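Local coordinates for hypothetical protein Atu2144 (Agrobacterium tumefaciens, PDB 2ODF) that is of unknown function but belongs to the N-formylglutamate amidohydrolase family and so is probably a hydrolase related to zinc-dependent exopeptidases, at residues A[35-40]-A[80-85]; A[151-156]-A[222-227]; A[167-172]-A[192-197]. One frame throughout, in Å; residues are numbered along the deposited sequence.

Contact 1: residues A[35-40]-A[80-85]; sequences SATIPQ and QRFSRL
T37 and F82 meet with their side chains slanted across one another: the methyl CG2 of T37 lies 3.9 Å from CD1 of the F82 ring, while the carbonyl oxygen of T37 comes up to the ring's edge near its plane. P39 arrives at the same ring carbon, its CG 3.8 Å from F82 CD1, also at a slant. The CB of F82, though turned away from the loop 35-40 overall, still touches T37 O. Beyond this loop F82 meets the ring of F8 and touches L126 of helix 116-143.

Both segments are largely loop and follow neighbouring parallel strands, 27-31 and 77-80, of the central sheet, and the contact ties these two connections together. Backbone bonding continues here without regular strand pairing: S83 N donates to T37 O over 2.8 Å, and S83 CA makes a CA-H...O contact of 3.2 Å with S35 O. S35 also points its hydroxyl across, OG anti to its own backbone N, and donates to R81 O at 2.8 Å from well above the carbonyl plane. The same OG accepts from T37 N, an ST turn, with the N-H...O angle a straight 168°. S83 forms a second ST turn, its OG accepting from L85 N and also bonded to A57 O. Over the CB of S83 lies I38 CD1, 3.5 Å away, reaching back from a side chain whose CB heads off. Three waters bridge the two loops, one of them joining T37 OG1 to R81 O.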
loop_
_atom_site.group_PDB
_atom_site.type_symbol
_atom_site.label_atom_id
_atom_site.label_comp_id
_atom_site.label_asym_id
_atom_site.label_seq_id
_atom_site.Cartn_x
_atom_site.Cartn_y
_atom_site.Cartn_z
ATOM N N SER A 35 7.493 -16.902 -7.990
ATOM C CA SER A 35 6.870 -17.064 -9.311
ATOM C C SER A 35 7.233 -15.979 -10.304
ATOM O O SER A 35 7.267 -14.804 -9.976
ATOM C CB SER A 35 5.350 -17.156 -9.167
ATOM O OG SER A 35 4.744 -17.197 -10.463
ATOM N N ALA A 36 7.472 -16.404 -11.537
ATOM C CA ALA A 36 7.881 -15.535 -12.629
ATOM C C ALA A 36 6.687 -15.023 -13.446
ATOM O O ALA A 36 6.876 -14.225 -14.377
ATOM C CB ALA A 36 8.839 -16.290 -13.521
ATOM N N THR A 37 5.476 -15.445 -13.078
ATOM C CA THR A 37 4.271 -15.120 -13.822
ATOM C C THR A 37 4.004 -13.595 -13.880
ATOM O O THR A 37 4.061 -12.897 -12.875
ATOM C CB THR A 37 3.045 -15.819 -13.262
ATOM O OG1 THR A 37 3.313 -17.234 -13.134
ATOM C CG2 THR A 37 1.855 -15.602 -14.200
ATOM N N ILE A 38 3.760 -13.109 -15.088
ATOM C CA ILE A 38 3.383 -11.715 -15.327
ATOM C C ILE A 38 1.879 -11.738 -15.588
ATOM O O ILE A 38 1.420 -12.464 -16.487
ATOM C CB ILE A 38 4.093 -11.101 -16.573
ATOM C CG1 ILE A 38 5.620 -11.297 -16.548
ATOM C CG2 ILE A 38 3.738 -9.603 -16.704
ATOM C CD1 ILE A 38 6.320 -10.788 -15.304
ATOM N N PRO A 39 1.099 -10.943 -14.826
ATOM C CA PRO A 39 -0.323 -10.863 -15.116
ATOM C C PRO A 39 -0.544 -10.453 -16.571
ATOM O O PRO A 39 0.238 -9.677 -17.108
ATOM C CB PRO A 39 -0.828 -9.770 -14.171
ATOM C CG PRO A 39 0.153 -9.722 -13.087
ATOM C CD PRO A 39 1.471 -10.077 -13.688
ATOM N N GLN A 40 -1.576 -11.021 -17.179
ATOM C CA GLN A 40 -1.883 -10.844 -18.596
ATOM C C GLN A 40 -1.902 -9.358 -18.948
ATOM O O GLN A 40 -1.354 -8.958 -19.961
ATOM C CB GLN A 40 -3.233 -11.505 -18.929
ATOM C CG GLN A 40 -3.452 -11.726 -20.439
ATOM C CD GLN A 40 -4.917 -12.008 -20.798
ATOM O OE1 GLN A 40 -5.263 -13.142 -21.142
ATOM N NE2 GLN A 40 -5.774 -10.982 -20.731
ATOM N N GLN A 80 4.028 -15.813 -3.132
ATOM C CA GLN A 80 3.497 -14.860 -4.098
ATOM C C GLN A 80 3.433 -15.535 -5.451
ATOM O O GLN A 80 4.417 -16.154 -5.890
ATOM C CB GLN A 80 4.441 -13.653 -4.072
ATOM C CG GLN A 80 4.182 -12.495 -4.957
ATOM C CD GLN A 80 2.735 -11.996 -5.020
ATOM O OE1 GLN A 80 2.237 -11.274 -4.133
ATOM N NE2 GLN A 80 2.101 -12.299 -6.114
ATOM N N ARG A 81 2.274 -15.454 -6.104
ATOM C CA ARG A 81 2.058 -16.139 -7.383
ATOM C C ARG A 81 2.444 -15.334 -8.639
ATOM O O ARG A 81 2.369 -15.861 -9.732
ATOM C CB ARG A 81 0.605 -16.630 -7.456
ATOM C CG ARG A 81 0.301 -17.644 -6.356
ATOM C CD ARG A 81 -1.057 -18.245 -6.460
ATOM N NE ARG A 81 -1.202 -19.068 -7.655
ATOM C CZ ARG A 81 -1.838 -18.694 -8.757
ATOM N NH1 ARG A 81 -2.414 -17.497 -8.836
ATOM N NH2 ARG A 81 -1.901 -19.536 -9.789
ATOM N N PHE A 82 2.862 -14.078 -8.472
ATOM C CA PHE A 82 3.281 -13.225 -9.577
ATOM C C PHE A 82 4.622 -12.576 -9.342
ATOM O O PHE A 82 5.086 -12.465 -8.194
ATOM C CB PHE A 82 2.186 -12.161 -9.877
ATOM C CG PHE A 82 0.865 -12.789 -10.234
ATOM C CD1 PHE A 82 0.572 -13.132 -11.537
ATOM C CD2 PHE A 82 -0.022 -13.148 -9.234
ATOM C CE1 PHE A 82 -0.601 -13.790 -11.836
ATOM C CE2 PHE A 82 -1.179 -13.780 -9.523
ATOM C CZ PHE A 82 -1.475 -14.104 -10.821
ATOM N N SER A 83 5.238 -12.162 -10.456
ATOM C CA SER A 83 6.625 -11.757 -10.504
ATOM C C SER A 83 6.954 -10.528 -9.689
ATOM O O SER A 83 6.176 -9.532 -9.663
ATOM C CB SER A 83 7.045 -11.477 -11.946
ATOM O OG SER A 83 8.381 -11.024 -12.007
ATOM N N ARG A 84 8.142 -10.590 -9.090
ATOM C CA ARG A 84 8.762 -9.465 -8.390
ATOM C C ARG A 84 8.994 -8.265 -9.334
ATOM O O ARG A 84 9.297 -7.156 -8.867
ATOM C CB ARG A 84 10.115 -9.884 -7.793
ATOM C CG ARG A 84 11.195 -10.269 -8.861
ATOM C CD ARG A 84 12.522 -10.644 -8.242
ATOM N NE ARG A 84 13.078 -9.547 -7.461
ATOM C CZ ARG A 84 14.262 -9.547 -6.866
ATOM N NH1 ARG A 84 15.043 -10.611 -6.918
ATOM N NH2 ARG A 84 14.646 -8.484 -6.183
ATOM N N LEU A 85 8.956 -8.509 -10.646
ATOM C CA LEU A 85 9.060 -7.397 -11.614
ATOM C C LEU A 85 7.868 -6.461 -11.558
ATOM O O LEU A 85 8.031 -5.257 -11.812
ATOM C CB LEU A 85 9.239 -7.898 -13.034
ATOM C CG LEU A 85 10.580 -8.544 -13.377
ATOM C CD1 LEU A 85 10.424 -9.239 -14.707
ATOM C CD2 LEU A 85 11.675 -7.554 -13.407
HETATM O O HOH W 1 9.219 -13.179 -8.402
HETATM O O HOH W 2 7.031 -14.088 -7.011
HETATM O O HOH W 3 1.136 -17.704 -11.246
#

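Contact 2: residues A[151-156]-A[222-227]; sequences VTIHSF and VMIEIR
M223 CE sits over one face of the H154 ring, 3.7 Å from its centroid and only 3° off the normal, a CH-pi contact with the methyl almost equidistant from all five ring atoms; T152 CB and the carbonyl oxygen of I224 lie at the edge, and the ring of H33 meets H154 edge-to-face. The M223 chain is extended throughout, which carries CE to the imidazole. R227 CA lies over the centre of one face of F156, with CB beside it, 3.9 Å from the centroid, and E225 OE1 comes in at the edge, 3.3 Å from F156 CD1. F156 CG stands between backbone N and carbonyl carbon, chi1 63°, which turns it toward the other strand.

These are adjacent central strands of the mixed sheet, parallel and in register, with axes 30° apart. Five backbone hydrogen bonds join them. Where V151, I153, V222 and I224 share a face the contact is aliphatic, I224 CD1 lying 3.8 Å from V151 CG1; helix 234-256 packs against I224 and I226. S155, on the same face, sets CB against I226 O and bonds through OG to P60 O. The guanidinium of R227 leads away to D229.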
loop_
_atom_site.group_PDB
_atom_site.type_symbol
_atom_site.label_atom_id
_atom_site.label_comp_id
_atom_site.label_asym_id
_atom_site.label_seq_id
_atom_site.Cartn_x
_atom_site.Cartn_y
_atom_site.Cartn_z
ATOM N N VAL A 151 10.533 -18.042 8.376
ATOM C CA VAL A 151 11.672 -18.438 7.561
ATOM C C VAL A 151 11.354 -18.064 6.135
ATOM O O VAL A 151 10.407 -18.595 5.569
ATOM C CB VAL A 151 11.937 -19.961 7.638
ATOM C CG1 VAL A 151 13.118 -20.336 6.704
ATOM C CG2 VAL A 151 12.191 -20.407 9.099
ATOM N N THR A 152 12.121 -17.144 5.562
ATOM C CA THR A 152 11.962 -16.800 4.147
ATOM C C THR A 152 13.022 -17.501 3.275
ATOM O O THR A 152 14.173 -17.726 3.690
ATOM C CB THR A 152 11.969 -15.279 3.911
ATOM O OG1 THR A 152 13.300 -14.780 3.933
ATOM C CG2 THR A 152 11.185 -14.532 4.993
ATOM N N ILE A 153 12.603 -17.862 2.066
ATOM C CA ILE A 153 13.436 -18.654 1.153
ATOM C C ILE A 153 13.658 -17.908 -0.149
ATOM O O ILE A 153 12.698 -17.558 -0.858
ATOM C CB ILE A 153 12.767 -20.029 0.814
ATOM C CG1 ILE A 153 12.404 -20.818 2.080
ATOM C CG2 ILE A 153 13.621 -20.831 -0.144
ATOM C CD1 ILE A 153 13.573 -21.215 2.978
ATOM N N HIS A 154 14.930 -17.702 -0.475
ATOM C CA HIS A 154 15.356 -16.934 -1.632
ATOM C C HIS A 154 16.475 -17.686 -2.377
ATOM O O HIS A 154 17.180 -18.530 -1.784
ATOM C CB HIS A 154 15.923 -15.577 -1.212
ATOM C CG HIS A 154 14.888 -14.584 -0.776
ATOM N ND1 HIS A 154 14.166 -14.719 0.391
ATOM C CD2 HIS A 154 14.451 -13.445 -1.362
ATOM C CE1 HIS A 154 13.346 -13.687 0.513
ATOM N NE2 HIS A 154 13.490 -12.910 -0.545
ATOM N N SER A 155 16.652 -17.358 -3.653
ATOM C CA SER A 155 17.854 -17.757 -4.383
ATOM C C SER A 155 18.487 -16.551 -5.027
ATOM O O SER A 155 17.838 -15.491 -5.228
ATOM C CB SER A 155 17.596 -18.894 -5.422
ATOM O OG SER A 155 16.872 -18.468 -6.568
ATOM N N PHE A 156 19.773 -16.699 -5.319
ATOM C CA PHE A 156 20.560 -15.635 -5.881
ATOM C C PHE A 156 21.426 -16.149 -7.009
ATOM O O PHE A 156 21.784 -17.322 -7.081
ATOM C CB PHE A 156 21.392 -14.885 -4.818
ATOM C CG PHE A 156 22.437 -15.731 -4.118
ATOM C CD1 PHE A 156 22.108 -16.488 -3.004
ATOM C CD2 PHE A 156 23.762 -15.728 -4.552
ATOM C CE1 PHE A 156 23.091 -17.264 -2.336
ATOM C CE2 PHE A 156 24.748 -16.510 -3.885
ATOM C CZ PHE A 156 24.391 -17.249 -2.763
ATOM N N VAL A 222 14.667 -16.115 10.167
ATOM C CA VAL A 222 15.855 -16.081 9.342
ATOM C C VAL A 222 15.433 -15.971 7.885
ATOM O O VAL A 222 14.355 -16.382 7.483
ATOM C CB VAL A 222 16.735 -17.365 9.560
ATOM C CG1 VAL A 222 16.034 -18.626 8.924
ATOM C CG2 VAL A 222 18.124 -17.188 8.994
ATOM N N MET A 223 16.326 -15.433 7.086
ATOM C CA MET A 223 16.152 -15.398 5.651
ATOM C C MET A 223 17.278 -16.224 5.073
ATOM O O MET A 223 18.430 -16.024 5.418
ATOM C CB MET A 223 16.211 -13.935 5.199
ATOM C CG MET A 223 16.325 -13.657 3.710
ATOM S SD MET A 223 16.173 -11.892 3.266
ATOM C CE MET A 223 16.630 -12.067 1.604
ATOM N N ILE A 224 16.919 -17.189 4.235
ATOM C CA ILE A 224 17.859 -18.112 3.656
ATOM C C ILE A 224 18.030 -17.793 2.161
ATOM O O ILE A 224 17.064 -17.773 1.402
ATOM C CB ILE A 224 17.388 -19.614 3.840
ATOM C CG1 ILE A 224 17.307 -19.977 5.304
ATOM C CG2 ILE A 224 18.342 -20.575 3.172
ATOM C CD1 ILE A 224 16.636 -21.239 5.556
ATOM N N GLU A 225 19.272 -17.574 1.769
ATOM C CA GLU A 225 19.671 -17.355 0.391
ATOM C C GLU A 225 20.440 -18.587 -0.107
ATOM O O GLU A 225 21.367 -19.041 0.554
ATOM C CB GLU A 225 20.591 -16.140 0.332
ATOM C CG GLU A 225 19.886 -14.821 0.293
ATOM C CD GLU A 225 19.343 -14.463 -1.051
ATOM O OE1 GLU A 225 19.173 -15.335 -1.914
ATOM O OE2 GLU A 225 19.043 -13.279 -1.239
ATOM N N ILE A 226 20.051 -19.107 -1.267
ATOM C CA ILE A 226 20.691 -20.259 -1.888
ATOM C C ILE A 226 21.170 -19.863 -3.271
ATOM O O ILE A 226 20.380 -19.377 -4.091
ATOM C CB ILE A 226 19.693 -21.401 -2.017
ATOM C CG1 ILE A 226 19.035 -21.702 -0.669
ATOM C CG2 ILE A 226 20.343 -22.649 -2.629
ATOM C CD1 ILE A 226 17.749 -22.474 -0.822
ATOM N N ARG A 227 22.444 -20.089 -3.585
ATOM C CA ARG A 227 22.933 -19.757 -4.922
ATOM C C ARG A 227 22.205 -20.639 -5.948
ATOM O O ARG A 227 22.120 -21.860 -5.776
ATOM C CB ARG A 227 24.455 -19.893 -4.997
ATOM C CG ARG A 227 25.091 -19.080 -6.107
ATOM C CD ARG A 227 26.601 -19.284 -6.146
ATOM N NE ARG A 227 26.929 -20.676 -6.485
ATOM C CZ ARG A 227 28.052 -21.316 -6.150
ATOM N NH1 ARG A 227 29.011 -20.725 -5.461
ATOM N NH2 ARG A 227 28.202 -22.577 -6.520
HETATM O O HOH W 4 18.103 -13.135 -4.376
#

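Contact 3: residues A[167-172]-A[192-197]; sequences VEIGIL and LTVRRN
E168 reaches across to the start of the neighbouring segment and grips T193 N with OE1 at 2.8 Å, using the anti lone pair of that oxygen, with an N-H...O angle of 165°. The chain is extended beyond CG, chi2 173°, and crosses the side chain of L192 at about a right angle, L192 CD2 lying 3.4 Å from E168 OE1. T193 answers with its carbonyl, whose oxygen accepts from two successive amides, E168 N and I169 N, 2.9 and 3.0 Å away. The methyl CG2 of T193 lies over the centre of one face of the R195 guanidinium.

Beyond this polar end the segments form two parallel strands of a beta-alpha-beta unit, 169-172 and 194-196, connected through helix 178-186, with 194-196 outermost in this chain's sheet. I169, which has nearly as much surface buried here as E168 and T193, sets CG1 4.0 Å from L192 CD1, and I171 CG1 comes 3.7 Å from V194 CG1; helix 178-186 packs on I171. Backbone bonding runs on through R195 to N197, whose N donates to I171 O. The side-chain ND2 of N197 lies 3.2 Å from L172 CA and makes a weak hydrogen bond to H173 O.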
loop_
_atom_site.group_PDB
_atom_site.type_symbol
_atom_site.label_atom_id
_atom_site.label_comp_id
_atom_site.label_asym_id
_atom_site.label_seq_id
_atom_site.Cartn_x
_atom_site.Cartn_y
_atom_site.Cartn_z
ATOM N N VAL A 167 29.973 -17.630 -2.123
ATOM C CA VAL A 167 28.982 -17.968 -1.075
ATOM C C VAL A 167 27.898 -18.844 -1.677
ATOM O O VAL A 167 27.442 -18.610 -2.815
ATOM C CB VAL A 167 28.365 -16.729 -0.342
ATOM C CG1 VAL A 167 27.670 -15.741 -1.333
ATOM C CG2 VAL A 167 27.413 -17.175 0.761
ATOM N N GLU A 168 27.530 -19.891 -0.934
ATOM C CA GLU A 168 26.599 -20.889 -1.436
ATOM C C GLU A 168 25.254 -20.780 -0.724
ATOM O O GLU A 168 24.219 -20.812 -1.358
ATOM C CB GLU A 168 27.192 -22.299 -1.330
ATOM C CG GLU A 168 28.233 -22.530 -2.394
ATOM C CD GLU A 168 28.992 -23.868 -2.234
ATOM O OE1 GLU A 168 29.292 -24.250 -1.099
ATOM O OE2 GLU A 168 29.293 -24.502 -3.279
ATOM N N ILE A 169 25.319 -20.624 0.590
ATOM C CA ILE A 169 24.168 -20.395 1.432
ATOM C C ILE A 169 24.458 -19.138 2.242
ATOM O O ILE A 169 25.431 -19.089 2.994
ATOM C CB ILE A 169 23.924 -21.561 2.414
ATOM C CG1 ILE A 169 23.743 -22.877 1.684
ATOM C CG2 ILE A 169 22.689 -21.282 3.336
ATOM C CD1 ILE A 169 22.389 -23.075 1.019
ATOM N N GLY A 170 23.577 -18.134 2.120
ATOM C CA GLY A 170 23.563 -17.012 3.035
ATOM C C GLY A 170 22.515 -17.169 4.125
ATOM O O GLY A 170 21.372 -17.579 3.855
ATOM N N ILE A 171 22.923 -16.855 5.350
ATOM C CA ILE A 171 22.068 -16.864 6.530
ATOM C C ILE A 171 21.848 -15.379 6.870
ATOM O O ILE A 171 22.720 -14.701 7.410
ATOM C CB ILE A 171 22.696 -17.661 7.716
ATOM C CG1 ILE A 171 23.010 -19.097 7.291
ATOM C CG2 ILE A 171 21.779 -17.597 8.980
ATOM C CD1 ILE A 171 21.783 -19.946 6.914
ATOM N N LEU A 172 20.675 -14.874 6.525
ATOM C CA LEU A 172 20.397 -13.442 6.637
ATOM C C LEU A 172 19.509 -13.131 7.840
ATOM O O LEU A 172 18.623 -13.912 8.219
ATOM C CB LEU A 172 19.774 -12.919 5.353
ATOM C CG LEU A 172 20.753 -12.550 4.234
ATOM C CD1 LEU A 172 21.655 -13.707 3.863
ATOM C CD2 LEU A 172 19.963 -12.105 3.046
ATOM N N LEU A 192 29.251 -26.909 2.367
ATOM C CA LEU A 192 28.834 -25.689 1.690
ATOM C C LEU A 192 29.510 -24.491 2.315
ATOM O O LEU A 192 29.795 -24.512 3.505
ATOM C CB LEU A 192 27.309 -25.540 1.783
ATOM C CG LEU A 192 26.537 -26.610 1.015
ATOM C CD1 LEU A 192 25.053 -26.657 1.344
ATOM C CD2 LEU A 192 26.751 -26.405 -0.480
ATOM N N THR A 193 29.771 -23.465 1.509
ATOM C CA THR A 193 30.196 -22.148 1.968
ATOM C C THR A 193 28.965 -21.384 2.439
ATOM O O THR A 193 28.099 -21.001 1.633
ATOM C CB THR A 193 30.889 -21.370 0.851
ATOM O OG1 THR A 193 31.975 -22.153 0.376
ATOM C CG2 THR A 193 31.423 -20.005 1.332
ATOM N N VAL A 194 28.918 -21.190 3.752
ATOM C CA VAL A 194 27.765 -20.648 4.463
ATOM C C VAL A 194 28.214 -19.388 5.165
ATOM O O VAL A 194 29.197 -19.407 5.899
ATOM C CB VAL A 194 27.229 -21.631 5.507
ATOM C CG1 VAL A 194 26.000 -21.037 6.244
ATOM C CG2 VAL A 194 26.892 -22.959 4.881
ATOM N N ARG A 195 27.540 -18.268 4.909
ATOM C CA ARG A 195 27.993 -16.987 5.424
ATOM C C ARG A 195 26.836 -16.124 5.907
ATOM O O ARG A 195 25.726 -16.235 5.406
ATOM C CB ARG A 195 28.736 -16.222 4.338
ATOM C CG ARG A 195 29.937 -16.950 3.731
ATOM C CD ARG A 195 31.209 -16.391 4.210
ATOM N NE ARG A 195 32.394 -16.988 3.573
ATOM C CZ ARG A 195 32.919 -18.174 3.889
ATOM N NH1 ARG A 195 32.385 -18.945 4.846
ATOM N NH2 ARG A 195 34.008 -18.590 3.248
ATOM N N ARG A 196 27.130 -15.282 6.893
ATOM C CA ARG A 196 26.172 -14.394 7.512
ATOM C C ARG A 196 25.988 -13.171 6.620
ATOM O O ARG A 196 26.977 -12.532 6.205
ATOM C CB ARG A 196 26.715 -13.914 8.855
ATOM C CG ARG A 196 25.812 -12.985 9.626
ATOM C CD ARG A 196 26.576 -12.319 10.771
ATOM N NE ARG A 196 27.046 -13.330 11.705
ATOM C CZ ARG A 196 26.305 -13.883 12.658
ATOM N NH1 ARG A 196 25.049 -13.510 12.841
ATOM N NH2 ARG A 196 26.827 -14.805 13.441
ATOM N N ASN A 197 24.734 -12.835 6.363
ATOM C CA ASN A 197 24.370 -11.648 5.595
ATOM C C ASN A 197 25.247 -11.459 4.369
ATOM O O ASN A 197 25.834 -10.400 4.162
ATOM C CB ASN A 197 24.390 -10.404 6.487
ATOM C CG ASN A 197 23.236 -10.387 7.456
ATOM O OD1 ASN A 197 23.376 -10.060 8.627
ATOM N ND2 ASN A 197 22.108 -10.784 6.987
HETATM O O HOH W 5 32.469 -25.026 0.019
#

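In the fold
Contact 2 is core: all twelve of its touching residues are buried, and it pairs two strands in the middle of the sheet. Contact 3, at the sheet's edge, and contact 1 are partly buried. Contacts 2 and 3 adjoin, since strand 169-172 is the neighbour of 220-227 in the sheet, running antiparallel to it; M223 O and L172 N, 2.8 Å apart, probably form a hydrogen bond between them. Contact 1, about 27 Å from contact 3 between centres and across the chain's centre, joins loops with hydroxyls and bridging waters, whereas contact 2 relies on regular pairing, aliphatic packing on one face and ring contacts on the other, and contact 3 adds a carboxylate to its strand bonds.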